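Local coordinates for endo-beta-1,4-glucanase (Ampullaria crossean, PDB 5XBU), which probably acts as a cellulase, cutting internal beta-1,4-glucosidic bonds of cellulose, as expected of a glycoside hydrolase family 45 endoglucanase, at residues H56-S61 against F141-Q146; T27-D32 against H154-E159; N71-K76 against C178-S183; C38-K43 against M107-C112; E118-I123 against H131-G136. All coordinates share one frame; numbering follows the deposited sequence.

From the N terminus, residues 27-32 open the loop that interaction 2 closes at 154-159; interactions 1, 4 and 5 nest inside it. Residues 38-43 come next and meet 107-112 in interaction 4. Residues 56-61 start within that loop but pair with 141-146, so interactions 1 and 4 cross. Interaction 3, from 71-76 to the C-terminal 178-183, crosses interactions 1, 2 and 4 and encloses interaction 5, the short local loop 118-136. Interactions 1 and 2 share the central sheet through strands 22-30 and 140-144. Disulfides join interaction 3 to 4 (Cys-40 to Cys-178) and interaction 4 to 5 (Cys-112 to Cys-121).

Interaction 1 of 5, residues H56-S61 against F141-Q146; sequences HVTAPS and FDLQDQ
Strands 57-60 and 141-144 pair antiparallel, their axes 4.5 Å apart at closest approach and at 148°, with Ala-59 and Asp-142 forming the hydrogen-bonded pair between two non-hydrogen-bonded ones, Thr-58 with Leu-143 and Pro-60 with Phe-141. Ala-59 and Asp-142 exchange both backbone bonds, and Gln-144 N reaches Val-57 O at 3.0 Å. Asp-142 O is gripped twice: besides the 2.9 Å bond from Ala-59 N it accepts one from Thr-58 OG1, which stands well above the carbonyl plane. OG1 lies anti to the backbone N of Thr-58 (chi1 -176°), a position that also sets it at the edge of the Phe-141 ring, 3.5 Å from Phe-141 CB. Pro-60 meets the same ring obliquely, CB 3.8 Å from Phe-141 CE1. At the other end Val-57 CG2 lies 3.5 Å from Gln-144 CB, the two side chains side by side. This buried pair belongs to the sheet of the double-psi beta-barrel domain. Strand 104-108 runs parallel beside 57-60 and packs on Thr-58, Pro-60 and Leu-143; strand 22-30, parallel to 140-144, brings Tyr-30 onto Ala-59 and Asp-142 and Thr-28 OG1 to Asp-142 OD1. Helix 50-54 touches Val-57 and Gln-144.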
# COMPACT_ATOMS: atom_id res chain seq x y z
N HIS A 56 4.16 -9.34 -4.80
CA HIS A 56 3.88 -8.43 -3.70
C HIS A 56 3.78 -7.02 -4.27
O HIS A 56 4.77 -6.29 -4.38
CB HIS A 56 5.00 -8.52 -2.68
CG HIS A 56 5.07 -9.82 -1.99
ND1 HIS A 56 6.27 -10.38 -1.61
CD2 HIS A 56 4.10 -10.67 -1.57
CE1 HIS A 56 6.04 -11.55 -1.02
NE2 HIS A 56 4.73 -11.75 -0.98
N VAL A 57 2.55 -6.67 -4.65
CA VAL A 57 2.24 -5.37 -5.22
C VAL A 57 1.09 -4.75 -4.43
O VAL A 57 0.30 -5.44 -3.77
CB VAL A 57 1.96 -5.48 -6.74
CG1 VAL A 57 3.22 -5.92 -7.47
CG2 VAL A 57 0.77 -6.38 -7.06
N THR A 58 1.04 -3.43 -4.48
CA THR A 58 0.12 -2.67 -3.66
C THR A 58 -0.52 -1.51 -4.43
O THR A 58 0.05 -0.95 -5.37
CB THR A 58 0.83 -2.18 -2.38
OG1 THR A 58 -0.07 -1.50 -1.51
CG2 THR A 58 2.01 -1.24 -2.62
N ALA A 59 -1.70 -1.15 -3.94
CA ALA A 59 -2.43 0.07 -4.26
C ALA A 59 -2.44 0.94 -3.01
O ALA A 59 -3.27 0.71 -2.11
CB ALA A 59 -3.85 -0.27 -4.70
N PRO A 60 -1.56 1.92 -2.90
CA PRO A 60 -1.60 2.82 -1.74
C PRO A 60 -2.74 3.81 -1.85
O PRO A 60 -3.21 4.15 -2.94
CB PRO A 60 -0.25 3.56 -1.79
CG PRO A 60 0.59 2.77 -2.75
CD PRO A 60 -0.38 2.22 -3.74
N SER A 61 -3.11 4.35 -0.71
CA SER A 61 -4.01 5.48 -0.66
C SER A 61 -3.53 6.60 -1.59
O SER A 61 -2.34 6.87 -1.74
CB SER A 61 -4.17 5.92 0.80
OG SER A 61 -2.93 6.07 1.45
N PHE A 141 -1.93 0.88 2.71
CA PHE A 141 -1.50 -0.00 1.61
C PHE A 141 -2.53 -1.11 1.42
O PHE A 141 -2.69 -1.97 2.28
CB PHE A 141 -0.10 -0.56 1.84
CG PHE A 141 0.93 0.52 1.86
CD1 PHE A 141 1.33 1.14 0.66
CD2 PHE A 141 1.48 1.00 3.06
CE1 PHE A 141 2.23 2.18 0.67
CE2 PHE A 141 2.39 2.04 3.05
CZ PHE A 141 2.77 2.63 1.87
N ASP A 142 -3.20 -1.10 0.26
CA ASP A 142 -4.08 -2.19 -0.12
C ASP A 142 -3.23 -3.21 -0.86
O ASP A 142 -2.55 -2.87 -1.83
CB ASP A 142 -5.23 -1.66 -0.98
CG ASP A 142 -6.51 -2.45 -0.84
OD1 ASP A 142 -6.53 -3.46 -0.11
OD2 ASP A 142 -7.49 -2.03 -1.49
N LEU A 143 -3.22 -4.44 -0.40
CA LEU A 143 -2.27 -5.43 -0.88
C LEU A 143 -2.96 -6.41 -1.83
O LEU A 143 -3.95 -7.04 -1.47
CB LEU A 143 -1.65 -6.20 0.30
CG LEU A 143 -1.06 -5.28 1.41
CD1 LEU A 143 -0.51 -6.13 2.51
CD2 LEU A 143 0.00 -4.34 0.85
N GLN A 144 -2.43 -6.54 -3.04
CA GLN A 144 -3.00 -7.45 -4.05
C GLN A 144 -2.95 -8.89 -3.54
O GLN A 144 -1.90 -9.36 -3.09
CB GLN A 144 -2.17 -7.32 -5.31
CG GLN A 144 -2.55 -8.28 -6.45
CD GLN A 144 -3.94 -8.05 -6.97
OE1 GLN A 144 -4.85 -8.83 -6.69
NE2 GLN A 144 -4.11 -6.96 -7.74
N ASP A 145 -4.09 -9.58 -3.64
CA ASP A 145 -4.20 -10.94 -3.11
C ASP A 145 -4.83 -11.89 -4.11
O ASP A 145 -5.33 -12.94 -3.71
CB ASP A 145 -5.00 -10.94 -1.78
CG ASP A 145 -4.85 -12.25 -0.97
OD1 ASP A 145 -3.76 -12.87 -0.93
OD2 ASP A 145 -5.86 -12.66 -0.37
N GLN A 146 -4.80 -11.56 -5.41
CA GLN A 146 -5.51 -12.36 -6.41
C GLN A 146 -5.17 -13.84 -6.32
O GLN A 146 -6.06 -14.69 -6.49
CB GLN A 146 -5.26 -11.82 -7.83
CG GLN A 146 -5.84 -12.70 -8.97
CD GLN A 146 -6.92 -12.02 -9.79
OE1 GLN A 146 -7.59 -11.11 -9.34
NE2 GLN A 146 -7.11 -12.50 -11.02
O HOH W 1 0.59 -8.14 -2.61

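Interaction 2 of 5, residues T27-D32 against H154-E159; sequences TTRYVD and HWDNPE
Thr-27 of strand 22-30, in the sheet of the double-psi beta-barrel, is tied to Pro-158 in the loop that leads into strand 160-165. This is the tight half of the contact. Thr-27 OG1 donates to Pro-158 O at 2.9 Å, in the carbonyl plane and on a lone pair, and the hydroxyl also lies 3.2 Å from Pro-158 CD, the two side chains crossing at about a right angle. A chi1 of 73° sets OG1 between the backbone N and the carbonyl carbon of Thr-27, where it meets Pro-158 O. An alanine here would probably leave Pro-158 O without its hydroxyl donor and a gap beside Pro-158 CD where OG1 had been. Pro-158 CG in turn rests over one face of the Trp-155 indole, toward its rim. Next along, Asn-157 CB comes within 3.2 Å of Thr-27 O, and its OD1 within 3.3 Å of Thr-28 CA, while Asn-157 ND2 is bound to Lys-94 O. The other half is loose and wet. Arg-29 is exposed and modelled in two conformers; in the one described, NH2 forms a salt bridge with Glu-151, while Asp-156 OD1 stays beyond salt-bridge distance. Here water does the joining: one molecule accepts from Arg-29 N at 2.9 Å and donates to Asn-157 OD1 at 2.8 Å.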
# COMPACT_ATOMS: atom_id res chain seq x y z
N THR A 27 -3.15 -1.63 6.57
CA THR A 27 -3.18 -2.46 5.38
C THR A 27 -4.53 -3.16 5.28
O THR A 27 -5.18 -3.45 6.28
CB THR A 27 -2.04 -3.50 5.34
OG1 THR A 27 -2.27 -4.56 6.28
CG2 THR A 27 -0.66 -2.92 5.57
N THR A 28 -4.91 -3.47 4.04
CA THR A 28 -6.01 -4.37 3.71
C THR A 28 -5.55 -5.24 2.55
O THR A 28 -4.42 -5.10 2.06
CB THR A 28 -7.32 -3.61 3.38
OG1 THR A 28 -7.07 -2.61 2.40
CG2 THR A 28 -7.96 -2.97 4.61
N ARG A 29 -6.41 -6.12 2.07
CA ARG A 29 -6.13 -6.87 0.86
C ARG A 29 -7.26 -6.65 -0.13
O ARG A 29 -8.40 -6.37 0.27
CB ARG A 29 -5.92 -8.36 1.16
CG ARG A 29 -7.02 -9.02 1.99
CD ARG A 29 -6.66 -10.46 2.35
NE ARG A 29 -7.05 -10.89 3.68
CZ ARG A 29 -7.05 -12.17 4.04
NH1 ARG A 29 -7.39 -12.53 5.27
NH2 ARG A 29 -6.73 -13.08 3.14
N TYR A 30 -6.92 -6.74 -1.41
CA TYR A 30 -7.90 -6.54 -2.45
C TYR A 30 -7.64 -7.48 -3.59
O TYR A 30 -6.53 -8.01 -3.76
CB TYR A 30 -7.94 -5.11 -2.95
CG TYR A 30 -6.87 -4.70 -3.96
CD1 TYR A 30 -5.55 -4.50 -3.59
CD2 TYR A 30 -7.22 -4.49 -5.30
CE1 TYR A 30 -4.61 -4.07 -4.51
CE2 TYR A 30 -6.27 -4.06 -6.24
CZ TYR A 30 -4.98 -3.84 -5.82
OH TYR A 30 -4.08 -3.40 -6.77
N VAL A 31 -8.70 -7.60 -4.39
CA VAL A 31 -8.78 -8.35 -5.62
C VAL A 31 -9.74 -7.61 -6.55
O VAL A 31 -10.79 -7.13 -6.11
CB VAL A 31 -9.34 -9.71 -5.18
CG1 VAL A 31 -10.67 -10.01 -5.82
CG2 VAL A 31 -8.31 -10.75 -5.26
N ASP A 32 -9.40 -7.49 -7.84
CA ASP A 32 -10.33 -6.88 -8.81
C ASP A 32 -9.97 -7.17 -10.26
O ASP A 32 -10.74 -6.85 -11.18
CB ASP A 32 -10.52 -5.37 -8.58
CG ASP A 32 -9.27 -4.54 -8.90
OD1 ASP A 32 -8.30 -5.05 -9.50
OD2 ASP A 32 -9.26 -3.35 -8.52
N HIS A 154 -0.31 -14.86 5.89
CA HIS A 154 -1.24 -14.89 7.02
C HIS A 154 -1.43 -13.49 7.61
O HIS A 154 -1.59 -13.32 8.82
CB HIS A 154 -0.85 -15.91 8.08
CG HIS A 154 -0.67 -17.27 7.50
ND1 HIS A 154 -1.72 -17.97 6.93
CD2 HIS A 154 0.43 -18.01 7.29
CE1 HIS A 154 -1.27 -19.12 6.47
NE2 HIS A 154 0.03 -19.17 6.67
N TRP A 155 -1.44 -12.50 6.73
CA TRP A 155 -1.68 -11.12 7.14
C TRP A 155 -3.17 -10.84 7.03
O TRP A 155 -3.74 -10.91 5.93
CB TRP A 155 -0.91 -10.16 6.23
CG TRP A 155 0.55 -10.03 6.51
CD1 TRP A 155 1.32 -10.87 7.27
CD2 TRP A 155 1.43 -9.00 6.04
NE1 TRP A 155 2.63 -10.42 7.30
CE2 TRP A 155 2.72 -9.28 6.54
CE3 TRP A 155 1.24 -7.85 5.25
CZ2 TRP A 155 3.81 -8.46 6.28
CZ3 TRP A 155 2.31 -7.04 5.01
CH2 TRP A 155 3.59 -7.32 5.52
N ASP A 156 -3.79 -10.52 8.16
CA ASP A 156 -5.19 -10.11 8.24
C ASP A 156 -5.19 -8.63 8.65
O ASP A 156 -5.27 -8.27 9.82
CB ASP A 156 -5.93 -10.96 9.25
CG ASP A 156 -7.39 -10.58 9.35
OD1 ASP A 156 -7.90 -9.80 8.51
OD2 ASP A 156 -8.03 -11.08 10.28
N ASN A 157 -5.07 -7.77 7.64
CA ASN A 157 -5.03 -6.33 7.81
C ASN A 157 -4.08 -5.87 8.92
O ASN A 157 -4.45 -5.05 9.76
CB ASN A 157 -6.42 -5.76 8.06
CG ASN A 157 -7.42 -6.09 7.00
OD1 ASN A 157 -7.09 -6.54 5.92
ND2 ASN A 157 -8.70 -5.83 7.32
N PRO A 158 -2.84 -6.37 8.95
CA PRO A 158 -1.96 -5.97 10.05
C PRO A 158 -1.61 -4.50 10.00
O PRO A 158 -1.45 -3.89 8.93
CB PRO A 158 -0.71 -6.81 9.83
CG PRO A 158 -0.71 -7.07 8.33
CD PRO A 158 -2.15 -7.26 8.01
N GLU A 159 -1.39 -3.94 11.18
CA GLU A 159 -0.68 -2.68 11.36
C GLU A 159 0.80 -2.90 11.07
O GLU A 159 1.38 -3.91 11.48
CB GLU A 159 -0.86 -2.25 12.83
CG GLU A 159 -0.24 -0.91 13.19
CD GLU A 159 -0.42 -0.63 14.68
OE1 GLU A 159 -1.09 0.37 15.04
OE2 GLU A 159 0.11 -1.42 15.50
O HOH W 2 -4.29 -2.16 9.33
O HOH W 3 -8.78 -6.68 3.72
O HOH W 4 -7.61 -9.59 5.63

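Interaction 3 of 5, residues N71-K76 against C178-S183; sequences NLWCGK and CECHNS
Cys-180 SG, one half of a disulfide with Cys-74, sits over the face of the Trp-73 indole, 4.3 Å from the centroid of the six-membered ring and 13° off its normal. The bridge itself, Cys-74 SG to Cys-180 SG at 2.0 Å with a chi3 of -76°, lies on that one face, with Cys-74 SG nearer the rim. Glu-179 comes to the edge instead: its extended chain brings OE1 to 3.6 Å from Trp-73 CZ2, the carboxylate nearly perpendicular to the ring. An alanine in its place, lacking the carboxylate, would probably leave a gap at the CZ2 edge of the indole and the ring freer to shift. Ser-183 OG donates to Cys-180 O at 2.7 Å, reinforcing the type II turn from Cys-180 to Ser-183, and accepts from two waters, one of which also donates to Cys-74 O and the other to Gly-75 O. The direct link is thus covalent, and the joint between the C-terminal tail and the 71-76 loop at the protein surface probably depends on the oxidised cysteine pair.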
# COMPACT_ATOMS: atom_id res chain seq x y z
N ASN A 71 -3.92 12.56 -9.34
CA ASN A 71 -3.81 11.74 -10.54
C ASN A 71 -3.95 10.28 -10.19
O ASN A 71 -3.32 9.76 -9.25
CB ASN A 71 -2.48 11.96 -11.24
CG ASN A 71 -2.46 13.23 -12.04
OD1 ASN A 71 -3.50 13.73 -12.50
ND2 ASN A 71 -1.26 13.76 -12.24
N LEU A 72 -4.79 9.61 -10.95
CA LEU A 72 -4.99 8.18 -10.78
C LEU A 72 -4.45 7.38 -11.96
O LEU A 72 -4.78 6.21 -12.10
CB LEU A 72 -6.46 7.88 -10.51
CG LEU A 72 -7.00 8.40 -9.17
CD1 LEU A 72 -8.49 8.12 -9.14
CD2 LEU A 72 -6.30 7.80 -7.95
N TRP A 73 -3.66 8.00 -12.83
CA TRP A 73 -2.94 7.33 -13.90
C TRP A 73 -1.50 7.83 -13.84
O TRP A 73 -1.27 9.04 -13.86
CB TRP A 73 -3.56 7.66 -15.26
CG TRP A 73 -2.79 7.13 -16.43
CD1 TRP A 73 -2.06 7.85 -17.32
CD2 TRP A 73 -2.69 5.76 -16.83
NE1 TRP A 73 -1.49 7.02 -18.25
CE2 TRP A 73 -1.87 5.73 -17.98
CE3 TRP A 73 -3.20 4.56 -16.34
CZ2 TRP A 73 -1.56 4.55 -18.63
CZ3 TRP A 73 -2.90 3.39 -16.99
CH2 TRP A 73 -2.09 3.39 -18.12
N CYS A 74 -0.56 6.91 -13.70
CA CYS A 74 0.85 7.28 -13.61
C CYS A 74 1.08 8.28 -12.47
O CYS A 74 1.68 9.34 -12.64
CB CYS A 74 1.44 7.78 -14.93
SG CYS A 74 1.24 6.64 -16.33
N GLY A 75 0.61 7.91 -11.29
CA GLY A 75 0.92 8.67 -10.11
C GLY A 75 2.41 8.77 -9.89
O GLY A 75 3.18 7.90 -10.30
N LYS A 76 2.80 9.83 -9.18
CA LYS A 76 4.21 10.08 -8.96
C LYS A 76 4.92 8.88 -8.36
O LYS A 76 6.08 8.63 -8.69
CB LYS A 76 4.40 11.30 -8.05
CG LYS A 76 3.91 12.61 -8.63
CD LYS A 76 4.80 13.12 -9.71
CE LYS A 76 4.26 14.46 -10.11
NZ LYS A 76 3.96 15.25 -8.91
N CYS A 178 5.73 -1.61 -17.39
CA CYS A 178 4.52 -0.83 -17.17
C CYS A 178 4.54 0.44 -17.99
O CYS A 178 5.58 1.08 -18.19
CB CYS A 178 4.39 -0.47 -15.69
SG CYS A 178 4.41 -1.96 -14.62
N GLU A 179 3.36 0.85 -18.42
CA GLU A 179 3.29 2.02 -19.32
C GLU A 179 3.75 3.29 -18.62
O GLU A 179 4.26 4.21 -19.28
CB GLU A 179 1.87 2.16 -19.85
CG GLU A 179 1.76 3.18 -20.95
CD GLU A 179 0.39 3.22 -21.57
OE1 GLU A 179 -0.46 2.36 -21.28
OE2 GLU A 179 0.17 4.13 -22.39
N CYS A 180 3.61 3.36 -17.31
CA CYS A 180 4.00 4.56 -16.57
C CYS A 180 5.50 4.66 -16.33
O CYS A 180 5.97 5.68 -15.82
CB CYS A 180 3.21 4.64 -15.26
SG CYS A 180 1.47 4.79 -15.53
N HIS A 181 6.27 3.60 -16.63
CA HIS A 181 7.71 3.69 -16.50
C HIS A 181 8.23 4.79 -17.40
O HIS A 181 7.92 4.83 -18.59
CB HIS A 181 8.33 2.31 -16.78
CG HIS A 181 9.82 2.29 -16.69
ND1 HIS A 181 10.63 2.22 -17.81
CD2 HIS A 181 10.65 2.28 -15.63
CE1 HIS A 181 11.89 2.21 -17.43
NE2 HIS A 181 11.94 2.24 -16.11
N ASN A 182 8.96 5.76 -16.82
CA ASN A 182 9.47 6.95 -17.53
C ASN A 182 8.36 7.89 -18.01
O ASN A 182 8.44 8.44 -19.10
CB ASN A 182 10.41 6.59 -18.68
CG ASN A 182 11.62 5.80 -18.25
OD1 ASN A 182 12.08 5.89 -17.11
ND2 ASN A 182 12.16 5.03 -19.18
N SER A 183 7.33 8.08 -17.19
CA SER A 183 6.24 8.96 -17.60
C SER A 183 6.45 10.40 -17.12
O SER A 183 5.96 11.34 -17.74
CB SER A 183 4.89 8.43 -17.11
OG SER A 183 4.92 8.19 -15.71
O HOH W 5 4.04 10.30 -13.64
O HOH W 6 4.28 7.37 -12.89

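Interaction 4 of 5, residues C38-K43 against M107-C112; sequences CGCGQK and MVTNAC
Cys-38 N donates to Thr-109 O at 3.2 Å, from 50° above the carbonyl plane, where strand 104-108 of the double-psi beta-barrel sheet runs out into a loop. The rest of Cys-38 closes over the same peptide: CB lies 3.3 Å from Thr-109 O, and a chi1 of -58°, with SG anti to the carbonyl carbon, puts SG 3.4 Å from Thr-109 C. A water gives Thr-109 O a further bond, donating to it at 2.7 Å and accepting from Cys-40 N, so one carbonyl gathers two points of the 38-43 loop. Cys-40 SG packs against the threonine side chain, 4.0 Å from Thr-109 CB. Both cysteines are fixed by disulfides, Cys-38 to Cys-78 and Cys-40 to Cys-178. Further out, Thr-109 OG1 is hydrogen-bonded to Asn-52 OD1 of helix 50-54, whose Trp-51 touches both Cys-40 and Thr-109, while Phe-65 of helix 62-65 packs on Cys-38 and Val-108. Asn-110 is held at both ends of its amide, ND2 by Tyr-30 OH and OD1 by Ala-37 N. The loop bends in an inverse gamma turn centred on Cys-40, closed by Gly-41 N to Gly-39 O at 2.9 Å.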
# COMPACT_ATOMS: atom_id res chain seq x y z
N CYS A 38 -0.91 2.15 -12.70
CA CYS A 38 0.44 2.35 -13.18
C CYS A 38 0.66 1.72 -14.55
O CYS A 38 1.79 1.73 -15.05
CB CYS A 38 1.49 1.87 -12.18
SG CYS A 38 1.33 2.70 -10.57
N GLY A 39 -0.40 1.23 -15.18
CA GLY A 39 -0.25 0.71 -16.53
C GLY A 39 0.53 -0.58 -16.62
O GLY A 39 1.16 -0.85 -17.66
N CYS A 40 0.47 -1.42 -15.59
CA CYS A 40 1.23 -2.67 -15.56
C CYS A 40 0.47 -3.80 -16.26
O CYS A 40 0.06 -4.80 -15.65
CB CYS A 40 1.61 -3.03 -14.14
SG CYS A 40 2.74 -1.78 -13.42
N GLY A 41 0.30 -3.60 -17.56
CA GLY A 41 -0.26 -4.58 -18.48
C GLY A 41 -0.12 -4.02 -19.88
O GLY A 41 0.36 -2.91 -20.09
N GLN A 42 -0.45 -4.82 -20.88
CA GLN A 42 -0.23 -4.34 -22.24
C GLN A 42 -1.07 -3.09 -22.49
O GLN A 42 -2.19 -2.95 -22.00
CB GLN A 42 -0.58 -5.42 -23.25
CG GLN A 42 -2.03 -5.76 -23.25
CD GLN A 42 -2.29 -7.10 -23.83
OE1 GLN A 42 -2.29 -8.10 -23.12
NE2 GLN A 42 -2.50 -7.14 -25.14
N LYS A 43 -0.51 -2.17 -23.27
CA LYS A 43 -1.16 -0.88 -23.49
C LYS A 43 -2.55 -1.05 -24.08
O LYS A 43 -2.79 -1.97 -24.87
CB LYS A 43 -0.29 -0.03 -24.40
CG LYS A 43 0.99 0.39 -23.72
CD LYS A 43 2.00 1.04 -24.63
CE LYS A 43 3.30 1.21 -23.86
NZ LYS A 43 3.44 0.20 -22.77
N MET A 107 5.69 -3.47 -4.27
CA MET A 107 5.83 -2.42 -5.28
C MET A 107 4.49 -1.77 -5.57
O MET A 107 3.46 -2.44 -5.72
CB MET A 107 6.43 -3.00 -6.57
CG MET A 107 6.74 -1.91 -7.60
SD MET A 107 7.81 -2.50 -8.93
CE MET A 107 6.67 -3.58 -9.81
N VAL A 108 4.51 -0.43 -5.67
CA VAL A 108 3.32 0.34 -6.03
C VAL A 108 3.01 0.15 -7.50
O VAL A 108 3.78 0.55 -8.37
CB VAL A 108 3.55 1.83 -5.74
CG1 VAL A 108 2.37 2.63 -6.18
CG2 VAL A 108 3.90 2.04 -4.25
N THR A 109 1.85 -0.45 -7.78
CA THR A 109 1.40 -0.66 -9.16
C THR A 109 -0.01 -0.17 -9.40
O THR A 109 -0.49 -0.24 -10.54
CB THR A 109 1.51 -2.12 -9.59
OG1 THR A 109 0.57 -2.86 -8.82
CG2 THR A 109 2.90 -2.66 -9.43
N ASN A 110 -0.69 0.35 -8.38
CA ASN A 110 -2.08 0.75 -8.52
C ASN A 110 -2.37 1.78 -7.43
O ASN A 110 -1.50 2.07 -6.61
CB ASN A 110 -2.94 -0.52 -8.45
CG ASN A 110 -4.38 -0.31 -8.85
OD1 ASN A 110 -4.75 0.66 -9.51
ND2 ASN A 110 -5.22 -1.26 -8.47
N ALA A 111 -3.58 2.32 -7.44
CA ALA A 111 -4.01 3.33 -6.48
C ALA A 111 -5.28 2.89 -5.77
O ALA A 111 -6.14 2.24 -6.36
CB ALA A 111 -4.31 4.64 -7.21
N CYS A 112 -5.38 3.30 -4.50
CA CYS A 112 -6.59 3.17 -3.70
C CYS A 112 -7.20 4.57 -3.62
O CYS A 112 -6.77 5.39 -2.79
CB CYS A 112 -6.25 2.64 -2.30
SG CYS A 112 -7.71 2.41 -1.22
O HOH W 7 -0.86 -1.17 -13.06

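Interaction 5 of 5, residues E118-I123 against H131-G136; sequences EEWCGI and HVNSHG
His-135 NE2 donates to Glu-119 OE1 at 2.7 Å in an almost straight bond (171°), the oxygen in the plane of the imidazole and offering its anti lone pair. The same OE1 forms a salt bridge with Lys-94, so the carboxylate is gripped from two residues. Backbone carbonyls of the short helix 118-121 take the next two bonds: Asn-133 ND2 reaches Trp-120 O at 2.9 Å, with the acceptor close to the amide plane, and Ser-134 OG reaches Glu-119 O at 2.8 Å. Asn-133 ND2 is also bonded to Ser-26 OG. These donors come from an Asx turn, in which Asn-133 OD1 accepts from His-135 N at 3.0 Å, within a type I beta turn from Asn-133 to Gly-136. A chi1 of 65° sets CG of Asn-133 between its backbone N and carbonyl carbon, where the amide can serve the turn with OD1 and Trp-120 O with ND2. Outside the polar centre His-135 CD2 lies over one face of the Trp-120 indole toward its rim, 3.5 Å from Trp-120 CZ3, with the planes 44° apart. Ile-123 runs alongside Asn-133, CG1 at 3.6 Å from Asn-133 CB, and its CG2 comes to 3.3 Å from His-131 O. Beyond them Trp-120 meets His-140 and packs on Ser-26 and Thr-28 of strand 22-30.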
# COMPACT_ATOMS: atom_id res chain seq x y z
N GLU A 118 -13.36 5.39 1.78
CA GLU A 118 -13.21 6.43 2.80
C GLU A 118 -12.48 5.93 4.03
O GLU A 118 -11.57 6.60 4.53
CB GLU A 118 -14.58 6.99 3.20
CG GLU A 118 -14.53 7.98 4.39
CD GLU A 118 -13.73 9.25 4.18
OE1 GLU A 118 -13.40 9.64 3.05
OE2 GLU A 118 -13.48 9.94 5.19
N GLU A 119 -12.90 4.79 4.57
CA GLU A 119 -12.41 4.35 5.87
C GLU A 119 -10.88 4.27 5.90
O GLU A 119 -10.24 4.71 6.87
CB GLU A 119 -13.01 2.98 6.20
CG GLU A 119 -12.43 2.38 7.48
CD GLU A 119 -13.16 1.14 7.97
OE1 GLU A 119 -12.80 0.69 9.07
OE2 GLU A 119 -14.07 0.63 7.28
N TRP A 120 -10.30 3.63 4.88
CA TRP A 120 -8.88 3.32 4.87
C TRP A 120 -8.07 4.30 4.04
O TRP A 120 -6.94 4.61 4.40
CB TRP A 120 -8.64 1.90 4.35
CG TRP A 120 -9.28 0.83 5.18
CD1 TRP A 120 -10.39 0.10 4.86
CD2 TRP A 120 -8.85 0.36 6.47
NE1 TRP A 120 -10.67 -0.78 5.87
CE2 TRP A 120 -9.74 -0.65 6.86
CE3 TRP A 120 -7.78 0.67 7.33
CZ2 TRP A 120 -9.60 -1.36 8.05
CZ3 TRP A 120 -7.66 -0.02 8.52
CH2 TRP A 120 -8.57 -1.02 8.87
N CYS A 121 -8.61 4.76 2.90
CA CYS A 121 -7.83 5.57 1.96
C CYS A 121 -8.24 7.03 1.96
O CYS A 121 -7.63 7.82 1.23
CB CYS A 121 -7.91 4.98 0.55
SG CYS A 121 -7.20 3.30 0.59
N GLY A 122 -9.23 7.41 2.78
CA GLY A 122 -9.65 8.80 2.93
C GLY A 122 -8.68 9.56 3.80
O GLY A 122 -8.87 9.72 5.02
N ILE A 123 -7.60 9.98 3.16
CA ILE A 123 -6.49 10.69 3.78
C ILE A 123 -6.26 11.91 2.90
O ILE A 123 -5.97 11.77 1.71
CB ILE A 123 -5.21 9.84 3.90
CG1 ILE A 123 -5.53 8.47 4.51
CG2 ILE A 123 -4.18 10.60 4.72
CD1 ILE A 123 -4.35 7.54 4.60
N HIS A 131 -2.01 14.37 7.95
CA HIS A 131 -3.35 13.92 7.63
C HIS A 131 -3.40 12.40 7.76
O HIS A 131 -2.49 11.70 7.34
CB HIS A 131 -3.70 14.33 6.21
CG HIS A 131 -3.89 15.80 6.07
ND1 HIS A 131 -2.90 16.68 5.66
CD2 HIS A 131 -4.99 16.55 6.30
CE1 HIS A 131 -3.39 17.91 5.66
NE2 HIS A 131 -4.66 17.85 6.01
N VAL A 132 -4.47 11.91 8.37
CA VAL A 132 -4.58 10.49 8.66
C VAL A 132 -5.94 9.96 8.21
O VAL A 132 -6.89 10.71 7.97
CB VAL A 132 -4.36 10.19 10.16
CG1 VAL A 132 -2.96 10.52 10.53
CG2 VAL A 132 -5.41 10.89 11.04
N ASN A 133 -6.01 8.63 8.08
CA ASN A 133 -7.30 7.99 7.85
C ASN A 133 -8.09 7.88 9.15
O ASN A 133 -7.65 8.32 10.21
CB ASN A 133 -7.17 6.63 7.12
CG ASN A 133 -6.44 5.56 7.90
OD1 ASN A 133 -6.28 5.63 9.11
ND2 ASN A 133 -6.00 4.53 7.18
N SER A 134 -9.25 7.26 9.05
CA SER A 134 -10.18 7.16 10.17
C SER A 134 -9.62 6.34 11.32
O SER A 134 -10.19 6.37 12.41
CB SER A 134 -11.49 6.56 9.69
OG SER A 134 -11.35 5.18 9.38
N HIS A 135 -8.52 5.62 11.12
CA HIS A 135 -7.88 4.81 12.14
C HIS A 135 -6.56 5.39 12.62
O HIS A 135 -5.89 4.77 13.45
CB HIS A 135 -7.73 3.38 11.65
CG HIS A 135 -9.06 2.74 11.40
ND1 HIS A 135 -10.00 2.60 12.39
CD2 HIS A 135 -9.61 2.25 10.26
CE1 HIS A 135 -11.08 2.03 11.88
NE2 HIS A 135 -10.87 1.81 10.59
N GLY A 136 -6.19 6.58 12.12
CA GLY A 136 -5.04 7.30 12.62
C GLY A 136 -3.74 7.07 11.87
O GLY A 136 -2.69 7.48 12.38
O HOH W 8 -10.37 7.95 6.54